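AvrPib protein (Magnaporthe oryzae, PDB 5Z1V) is a MAX effector of the rice blast fungus whose avirulence function depends on a positively charged patch and a stabilized hydrophobic core. Local coordinates at residues T13-L18 with T25-P30; R40-T45 with G58-V63. All blocks are in the same frame, centred on the assembly; numbering follows the deposited sequence.

Contact 1 of 2, residues T13-L18 with T25-P30; sequences TQVTIL and TWVEVP
The antiparallel beta hairpin of strands 13-19 and 22-29, the first in this MAX-effector beta sandwich, pairs Thr13, Val15 and Ile17 with Val29, Val27 and Thr25. These three are hydrogen-bonded pairs, each joined by two backbone bonds. The middle pair is gripped tightly: Val15 N reaches Val27 O at 2.8 Å and almost straight, 176° at the hydrogen. The two ends are less regular. Thr13 N sits well above the carbonyl plane of Val29, with an angle of 143° at the hydrogen, and Thr25 N to Ile17 O is the longest of the six at 3.3 Å. Gln14-Glu28 and Thr16-Trp26 are the non-hydrogen-bonded pairs between them. There the alpha carbons of Gln14, Glu28 and Trp26 make weaker CA-H...O contacts, such as Trp26 CA to Val15 O at 3.2 Å.

The two faces differ in chemistry. On the valine face, Val15 CB meets Val27 CG2 at 3.9 Å. Ile17 and Thr25 lie side by side, and Thr25 CG2 touches Ile17 CB. Ile17 CD1 also reaches across to Val27 CG1, 4.1 Å away. On the more exposed face, Gln14 lies diagonally over Trp26. Its OE1 is 3.8 Å from Trp26 CE3, above one ring face and offset toward the rim, and the amide is tilted 23° from the ring. Glu28 runs beside Gln14, its CG near the plane of the indole at the ring edge.

The valine face turns to the second sheet, where Phe37 and Ile39 of strand 33-39 and Val46 and Val48 of strand 42-48 pack against it. Strand 62-63 flanks strand 13-19 as its other neighbour in the sheet.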
ATOM      1  N   THR A  13       0.308   3.889  -8.022  1.00 21.67           N
ATOM      2  CA  THR A  13       1.310   2.922  -7.599  1.00 16.97           C
ATOM      3  C   THR A  13       0.597   1.696  -7.048  1.00 15.86           C
ATOM      4  O   THR A  13      -0.271   1.830  -6.183  1.00 13.37           O
ATOM      5  CB  THR A  13       2.242   3.511  -6.540  1.00 28.82           C
ATOM      6  OG1 THR A  13       2.998   4.584  -7.113  1.00 37.86           O
ATOM      7  CG2 THR A  13       3.196   2.443  -6.030  1.00 32.90           C
ATOM      8  N   GLN A  14       0.922   0.514  -7.585  1.00 11.96           N
ATOM      9  CA  GLN A  14       0.340  -0.729  -7.089  1.00 10.37           C
ATOM     10  C   GLN A  14       1.174  -1.207  -5.915  1.00  9.10           C
ATOM     11  O   GLN A  14       2.395  -1.360  -6.026  1.00 13.34           O
ATOM     12  CB  GLN A  14       0.296  -1.822  -8.159  1.00 15.85           C
ATOM     13  CG  GLN A  14      -0.959  -1.826  -9.029  1.00 24.42           C
ATOM     14  CD  GLN A  14      -1.253  -3.193  -9.640  1.00 41.71           C
ATOM     15  OE1 GLN A  14      -0.978  -4.236  -9.034  1.00 43.82           O
ATOM     16  NE2 GLN A  14      -1.821  -3.192 -10.845  1.00 42.19           N
ATOM     17  N   VAL A  15       0.518  -1.443  -4.790  1.00  9.42           N
ATOM     18  CA  VAL A  15       1.197  -1.807  -3.556  1.00 10.22           C
ATOM     19  C   VAL A  15       0.755  -3.202  -3.162  1.00 10.38           C
ATOM     20  O   VAL A  15      -0.439  -3.448  -2.984  1.00 11.14           O
ATOM     21  CB  VAL A  15       0.884  -0.821  -2.430  1.00  7.00           C
ATOM     22  CG1 VAL A  15       1.609  -1.250  -1.166  1.00  8.50           C
ATOM     23  CG2 VAL A  15       1.284   0.608  -2.855  1.00 10.42           C
ATOM     24  N   THR A  16       1.712  -4.098  -2.969  1.00  7.73           N
ATOM     25  CA  THR A  16       1.386  -5.441  -2.519  1.00 10.52           C
ATOM     26  C   THR A  16       1.489  -5.506  -1.004  1.00 11.03           C
ATOM     27  O   THR A  16       2.466  -5.029  -0.420  1.00 10.39           O
ATOM     28  CB  THR A  16       2.299  -6.471  -3.176  1.00 11.36           C
ATOM     29  OG1 THR A  16       2.065  -6.425  -4.582  1.00 15.51           O
ATOM     30  CG2 THR A  16       2.004  -7.902  -2.654  1.00 14.78           C
ATOM     31  N   ILE A  17       0.451  -6.048  -0.380  1.00  9.14           N
ATOM     32  CA  ILE A  17       0.375  -6.200   1.064  1.00  8.98           C
ATOM     33  C   ILE A  17       0.742  -7.634   1.395  1.00  7.53           C
ATOM     34  O   ILE A  17       0.124  -8.579   0.864  1.00  8.88           O
ATOM     35  CB  ILE A  17      -1.023  -5.845   1.599  1.00  9.01           C
ATOM     36  CG1 ILE A  17      -1.327  -4.374   1.282  1.00 12.62           C
ATOM     37  CG2 ILE A  17      -1.065  -6.031   3.115  1.00  9.71           C
ATOM     38  CD1 ILE A  17      -2.578  -3.842   1.974  1.00 14.23           C
ATOM     39  N   LEU A  18       1.747  -7.776   2.268  1.00  9.41           N
ATOM     40  CA  LEU A  18       2.389  -9.032   2.616  1.00  9.06           C
ATOM     41  C   LEU A  18       2.120  -9.361   4.073  1.00 11.27           C
ATOM     42  O   LEU A  18       2.151  -8.485   4.943  1.00 11.37           O
ATOM     43  CB  LEU A  18       3.911  -8.952   2.426  1.00 10.66           C
ATOM     44  CG  LEU A  18       4.424  -8.545   1.060  1.00 12.32           C
ATOM     45  CD1 LEU A  18       5.894  -8.248   1.167  1.00 14.58           C
ATOM     46  CD2 LEU A  18       4.141  -9.667   0.052  1.00 12.18           C
ATOM     47  N   THR A  25      -2.848  -9.339  -0.331  1.00  8.58           N
ATOM     48  CA  THR A  25      -3.754  -8.570  -1.194  1.00 11.60           C
ATOM     49  C   THR A  25      -2.958  -7.441  -1.833  1.00 10.77           C
ATOM     50  O   THR A  25      -1.732  -7.383  -1.708  1.00 10.60           O
ATOM     51  CB  THR A  25      -4.978  -8.057  -0.418  1.00  8.47           C
ATOM     52  OG1 THR A  25      -5.916  -7.465  -1.330  1.00  9.14           O
ATOM     53  CG2 THR A  25      -4.582  -7.019   0.623  1.00  9.86           C
ATOM     54  N   TRP A  26      -3.640  -6.563  -2.571  1.00  9.92           N
ATOM     55  CA  TRP A  26      -2.933  -5.414  -3.127  1.00  9.51           C
ATOM     56  C   TRP A  26      -3.873  -4.219  -3.137  1.00 10.81           C
ATOM     57  O   TRP A  26      -5.094  -4.366  -3.092  1.00 11.09           O
ATOM     58  CB  TRP A  26      -2.396  -5.695  -4.540  1.00 11.71           C
ATOM     59  CG  TRP A  26      -3.448  -6.021  -5.506  1.00 14.03           C
ATOM     60  CD1 TRP A  26      -4.031  -7.240  -5.706  1.00 14.73           C
ATOM     61  CD2 TRP A  26      -4.091  -5.113  -6.404  1.00 15.44           C
ATOM     62  NE1 TRP A  26      -4.991  -7.146  -6.687  1.00 17.94           N
ATOM     63  CE2 TRP A  26      -5.050  -5.851  -7.128  1.00 20.53           C
ATOM     64  CE3 TRP A  26      -3.943  -3.750  -6.668  1.00 18.19           C
ATOM     65  CZ2 TRP A  26      -5.853  -5.271  -8.107  1.00 22.45           C
ATOM     66  CZ3 TRP A  26      -4.745  -3.172  -7.635  1.00 23.43           C
ATOM     67  CH2 TRP A  26      -5.685  -3.934  -8.344  1.00 29.98           C
ATOM     68  N   VAL A  27      -3.285  -3.025  -3.175  1.00  8.25           N
ATOM     69  CA  VAL A  27      -4.042  -1.775  -3.210  1.00 11.52           C
ATOM     70  C   VAL A  27      -3.355  -0.838  -4.197  1.00 10.54           C
ATOM     71  O   VAL A  27      -2.280  -1.126  -4.707  1.00 11.39           O
ATOM     72  CB  VAL A  27      -4.166  -1.097  -1.817  1.00 11.27           C
ATOM     73  CG1 VAL A  27      -4.947  -1.969  -0.831  1.00  8.71           C
ATOM     74  CG2 VAL A  27      -2.795  -0.729  -1.220  1.00 10.32           C
ATOM     75  N   GLU A  28      -4.012   0.287  -4.490  1.00 10.49           N
ATOM     76  CA  GLU A  28      -3.434   1.349  -5.313  1.00 10.30           C
ATOM     77  C   GLU A  28      -3.416   2.665  -4.550  1.00 12.82           C
ATOM     78  O   GLU A  28      -4.427   3.054  -3.954  1.00 13.41           O
ATOM     79  CB  GLU A  28      -4.221   1.527  -6.611  1.00 21.97           C
ATOM     80  CG  GLU A  28      -4.210   0.328  -7.506  1.00 22.62           C
ATOM     81  CD  GLU A  28      -5.021   0.566  -8.752  1.00 27.08           C
ATOM     82  OE1 GLU A  28      -4.405   0.745  -9.817  1.00 28.75           O
ATOM     83  OE2 GLU A  28      -6.266   0.598  -8.650  1.00 23.73           O
ATOM     84  N   VAL A  29      -2.274   3.354  -4.581  1.00 14.96           N
ATOM     85  CA  VAL A  29      -2.120   4.637  -3.884  1.00 12.94           C
ATOM     86  C   VAL A  29      -1.284   5.548  -4.783  1.00 14.93           C
ATOM     87  O   VAL A  29      -0.307   5.083  -5.384  1.00 15.46           O
ATOM     88  CB  VAL A  29      -1.464   4.456  -2.498  1.00 13.62           C
ATOM     89  CG1 VAL A  29      -1.230   5.794  -1.781  1.00 11.40           C
ATOM     90  CG2 VAL A  29      -2.303   3.564  -1.606  1.00 11.34           C
ATOM     91  N   PRO A  30      -1.621   6.831  -4.924  1.00 15.72           N
ATOM     92  CA  PRO A  30      -0.764   7.716  -5.717  1.00 17.10           C
ATOM     93  C   PRO A  30       0.543   8.019  -5.004  1.00 20.14           C
ATOM     94  O   PRO A  30       0.608   8.101  -3.771  1.00 15.60           O
ATOM     95  CB  PRO A  30      -1.609   8.986  -5.885  1.00 20.07           C
ATOM     96  CG  PRO A  30      -2.567   8.955  -4.752  1.00 24.07           C
ATOM     97  CD  PRO A  30      -2.844   7.507  -4.460  1.00 21.28           C
TER

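Contact 2 of 2, residues R40-T45 with G58-V63; sequences RGKYFT and GSKYTV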
ATOM      1  N   ARG A  40      -9.128  -7.215   6.298  1.00 11.53           N
ATOM      2  CA  ARG A  40      -9.633  -8.271   7.183  1.00 12.52           C
ATOM      3  C   ARG A  40     -10.169  -7.706   8.500  1.00 11.59           C
ATOM      4  O   ARG A  40     -10.000  -8.300   9.568  1.00 17.95           O
ATOM      5  CB  ARG A  40      -8.568  -9.350   7.436  1.00 11.59           C
ATOM      6  CG  ARG A  40      -7.928  -9.941   6.166  1.00 13.66           C
ATOM      7  CD  ARG A  40      -8.948 -10.656   5.256  1.00 18.83           C
ATOM      8  NE  ARG A  40      -8.317 -11.239   4.060  1.00 15.99           N
ATOM      9  CZ  ARG A  40      -7.935 -12.506   3.975  1.00 14.07           C
ATOM     10  NH1 ARG A  40      -8.129 -13.320   5.004  1.00 15.49           N
ATOM     11  NH2 ARG A  40      -7.362 -12.957   2.874  1.00 10.12           N
ATOM     12  N   GLY A  41     -10.847  -6.566   8.426  1.00 11.51           N
ATOM     13  CA  GLY A  41     -11.492  -6.001   9.592  1.00 15.77           C
ATOM     14  C   GLY A  41     -10.677  -5.014  10.405  1.00 16.48           C
ATOM     15  O   GLY A  41     -11.163  -4.543  11.439  1.00 18.59           O
ATOM     16  N   LYS A  42      -9.459  -4.692   9.993  1.00 12.15           N
ATOM     17  CA  LYS A  42      -8.652  -3.698  10.691  1.00 14.01           C
ATOM     18  C   LYS A  42      -8.303  -2.573   9.726  1.00 12.06           C
ATOM     19  O   LYS A  42      -8.125  -2.803   8.534  1.00 11.83           O
ATOM     20  CB  LYS A  42      -7.358  -4.313  11.245  1.00 15.02           C
ATOM     21  CG  LYS A  42      -7.558  -5.378  12.293  1.00 18.59           C
ATOM     22  CD  LYS A  42      -7.817  -4.768  13.659  1.00 22.96           C
ATOM     23  CE  LYS A  42      -8.306  -5.832  14.649  1.00 24.28           C
ATOM     24  NZ  LYS A  42      -9.773  -6.087  14.507  1.00 21.21           N
ATOM     25  N   TYR A  43      -8.179  -1.356  10.241  1.00 12.16           N
ATOM     26  CA  TYR A  43      -7.819  -0.241   9.388  1.00 13.05           C
ATOM     27  C   TYR A  43      -6.311  -0.015   9.376  1.00 13.23           C
ATOM     28  O   TYR A  43      -5.634  -0.134  10.403  1.00 13.90           O
ATOM     29  CB  TYR A  43      -8.531   1.034   9.836  1.00 11.52           C
ATOM     30  CG  TYR A  43     -10.013   1.014   9.553  1.00 16.38           C
ATOM     31  CD1 TYR A  43     -10.506   1.360   8.299  1.00 21.96           C
ATOM     32  CD2 TYR A  43     -10.912   0.631  10.531  1.00 22.48           C
ATOM     33  CE1 TYR A  43     -11.869   1.334   8.033  1.00 23.15           C
ATOM     34  CE2 TYR A  43     -12.272   0.613  10.279  1.00 24.35           C
ATOM     35  CZ  TYR A  43     -12.739   0.960   9.036  1.00 25.19           C
ATOM     36  OH  TYR A  43     -14.097   0.931   8.805  1.00 29.05           O
ATOM     37  N   PHE A  44      -5.807   0.337   8.197  1.00 11.83           N
ATOM     38  CA  PHE A  44      -4.398   0.578   7.933  1.00 11.94           C
ATOM     39  C   PHE A  44      -4.247   1.794   7.040  1.00  9.49           C
ATOM     40  O   PHE A  44      -5.046   2.002   6.130  1.00 12.97           O
ATOM     41  CB  PHE A  44      -3.759  -0.616   7.234  1.00  9.54           C
ATOM     42  CG  PHE A  44      -3.792  -1.853   8.046  1.00 10.18           C
ATOM     43  CD1 PHE A  44      -4.862  -2.724   7.958  1.00 12.65           C
ATOM     44  CD2 PHE A  44      -2.748  -2.146   8.909  1.00 13.70           C
ATOM     45  CE1 PHE A  44      -4.898  -3.876   8.714  1.00 11.04           C
ATOM     46  CE2 PHE A  44      -2.771  -3.302   9.668  1.00 15.80           C
ATOM     47  CZ  PHE A  44      -3.853  -4.169   9.573  1.00 13.13           C
ATOM     48  N   THR A  45      -3.230   2.593   7.294  1.00  8.13           N
ATOM     49  CA  THR A  45      -2.824   3.647   6.366  1.00  9.46           C
ATOM     50  C   THR A  45      -1.698   3.104   5.498  1.00  8.89           C
ATOM     51  O   THR A  45      -0.709   2.595   6.026  1.00 12.12           O
ATOM     52  CB  THR A  45      -2.339   4.901   7.101  1.00 13.84           C
ATOM     53  OG1 THR A  45      -3.336   5.343   8.033  1.00 14.95           O
ATOM     54  CG2 THR A  45      -2.058   6.021   6.107  1.00 13.62           C
ATOM     55  N   GLY A  58       0.626  -0.160  11.452  1.00 13.76           N
ATOM     56  CA  GLY A  58       0.408  -1.437  12.106  1.00 10.46           C
ATOM     57  C   GLY A  58       1.612  -2.358  12.037  1.00 14.63           C
ATOM     58  O   GLY A  58       2.696  -2.004  11.567  1.00 16.34           O
ATOM     59  N   SER A  59       1.410  -3.578  12.533  1.00 11.42           N
ATOM     60  CA  SER A  59       2.475  -4.571  12.548  1.00 14.81           C
ATOM     61  C   SER A  59       2.104  -5.900  11.901  1.00 15.48           C
ATOM     62  O   SER A  59       2.991  -6.741  11.725  1.00 17.21           O
ATOM     63  CB  SER A  59       2.945  -4.821  13.991  1.00 20.11           C
ATOM     64  OG  SER A  59       1.884  -5.266  14.814  1.00 18.75           O
ATOM     65  N   LYS A  60       0.842  -6.106  11.518  1.00 14.96           N
ATOM     66  CA  LYS A  60       0.424  -7.388  10.955  1.00 10.34           C
ATOM     67  C   LYS A  60       1.006  -7.619   9.570  1.00 13.25           C
ATOM     68  O   LYS A  60       1.240  -8.775   9.190  1.00 14.03           O
ATOM     69  CB  LYS A  60      -1.098  -7.441  10.851  1.00 16.32           C
ATOM     70  CG  LYS A  60      -1.710  -8.814  11.051  1.00 24.85           C
ATOM     71  CD  LYS A  60      -3.210  -8.781  10.773  1.00 21.83           C
ATOM     72  CE  LYS A  60      -3.905  -7.544  11.350  1.00 28.08           C
ATOM     73  NZ  LYS A  60      -3.559  -7.163  12.743  1.00 37.69           N
ATOM     74  N   TYR A  61       1.204  -6.541   8.797  1.00 13.26           N
ATOM     75  CA  TYR A  61       1.567  -6.622   7.390  1.00 10.87           C
ATOM     76  C   TYR A  61       2.788  -5.765   7.101  1.00 12.04           C
ATOM     77  O   TYR A  61       3.116  -4.838   7.842  1.00 13.02           O
ATOM     78  CB  TYR A  61       0.416  -6.150   6.485  1.00  9.98           C
ATOM     79  CG  TYR A  61      -0.879  -6.859   6.748  1.00 11.50           C
ATOM     80  CD1 TYR A  61      -0.968  -8.229   6.583  1.00 10.92           C
ATOM     81  CD2 TYR A  61      -2.016  -6.160   7.161  1.00 11.70           C
ATOM     82  CE1 TYR A  61      -2.140  -8.901   6.832  1.00 10.33           C
ATOM     83  CE2 TYR A  61      -3.210  -6.828   7.407  1.00 11.18           C
ATOM     84  CZ  TYR A  61      -3.262  -8.203   7.231  1.00 12.64           C
ATOM     85  OH  TYR A  61      -4.426  -8.893   7.466  1.00 13.47           O
ATOM     86  N   THR A  62       3.456  -6.086   6.004  1.00  7.77           N
ATOM     87  CA  THR A  62       4.402  -5.192   5.352  1.00  9.78           C
ATOM     88  C   THR A  62       3.901  -4.923   3.939  1.00 10.65           C
ATOM     89  O   THR A  62       2.876  -5.462   3.510  1.00 10.13           O
ATOM     90  CB  THR A  62       5.811  -5.776   5.329  1.00 12.79           C
ATOM     91  OG1 THR A  62       5.787  -7.031   4.656  1.00 13.70           O
ATOM     92  CG2 THR A  62       6.355  -5.968   6.761  1.00 11.76           C
ATOM     93  N   VAL A  63       4.607  -4.060   3.218  1.00 11.17           N
ATOM     94  CA  VAL A  63       4.212  -3.724   1.855  1.00 11.93           C
ATOM     95  C   VAL A  63       5.432  -3.726   0.947  1.00 16.77           C
ATOM     96  O   VAL A  63       6.563  -3.459   1.378  1.00 14.22           O
ATOM     97  CB  VAL A  63       3.486  -2.352   1.773  1.00 10.65           C
ATOM     98  CG1 VAL A  63       2.078  -2.466   2.316  1.00 14.11           C
ATOM     99  CG2 VAL A  63       4.230  -1.302   2.559  1.00 11.91           C
TER
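Phe44 and Tyr61 cross at about a right angle, and their rings carry this contact without any hydrogen bond between the two segments. It joins the turn and start of strand 42-48, in one sheet of the sandwich, to the segment leading into strand 62-63 of the other. The pair is oblique, with ring planes at 59° and centroids 5.2 Å apart. Phe44 CZ approaches Tyr61 CE2 to 3.5 Å, while Tyr61 CD2 lies over one face of the phenylalanine ring, offset toward its rim. In both residues CG is anti to the carbonyl carbon, beside the backbone N, and the rings meet from the two segments.

Lys60 adds its aliphatic chain. It bends at its far end and sets CE at the edge of the Phe44 ring, 3.8 Å from CZ. Its CB lies over the centre of one Tyr61 face. Gly58 CA comes up to the Phe44 edge, 4.4 Å from CE2. At the far end of Tyr61, OH meets the methylene CG of Arg40 at 3.9 Å, and the two side chains cross at about a right angle. Ile39 packs on both aromatic rings, and Ile17 on Tyr61.

Mostly carbon surface makes the contact, with methylenes of Lys60 and Arg40 taking part. Lys42 NZ and Lys60 NZ remain 6.5 Å apart. These like charges probably make the local potential positive near the buried aromatic pair.

How the contacts relate
From the N terminus, contact 1 comes first. It closes the hairpin of strands 13-19 and 22-29 over a short connection. The chain then enters the second sheet through strand 33-39. Contact 2 opens in the turn before strand 42-48 and at the start of that strand, and closes a longer loop that includes strand 54-56. The two contacts therefore follow in series and neither encloses the other. They touch in space. Strand 62-63 lies beside strand 13-19, where Leu18 N probably bonds to Thr62 O and Val15 packs on Val63. Contact 1 builds one sheet; contact 2 ties the C-terminal segment of that sheet to the other.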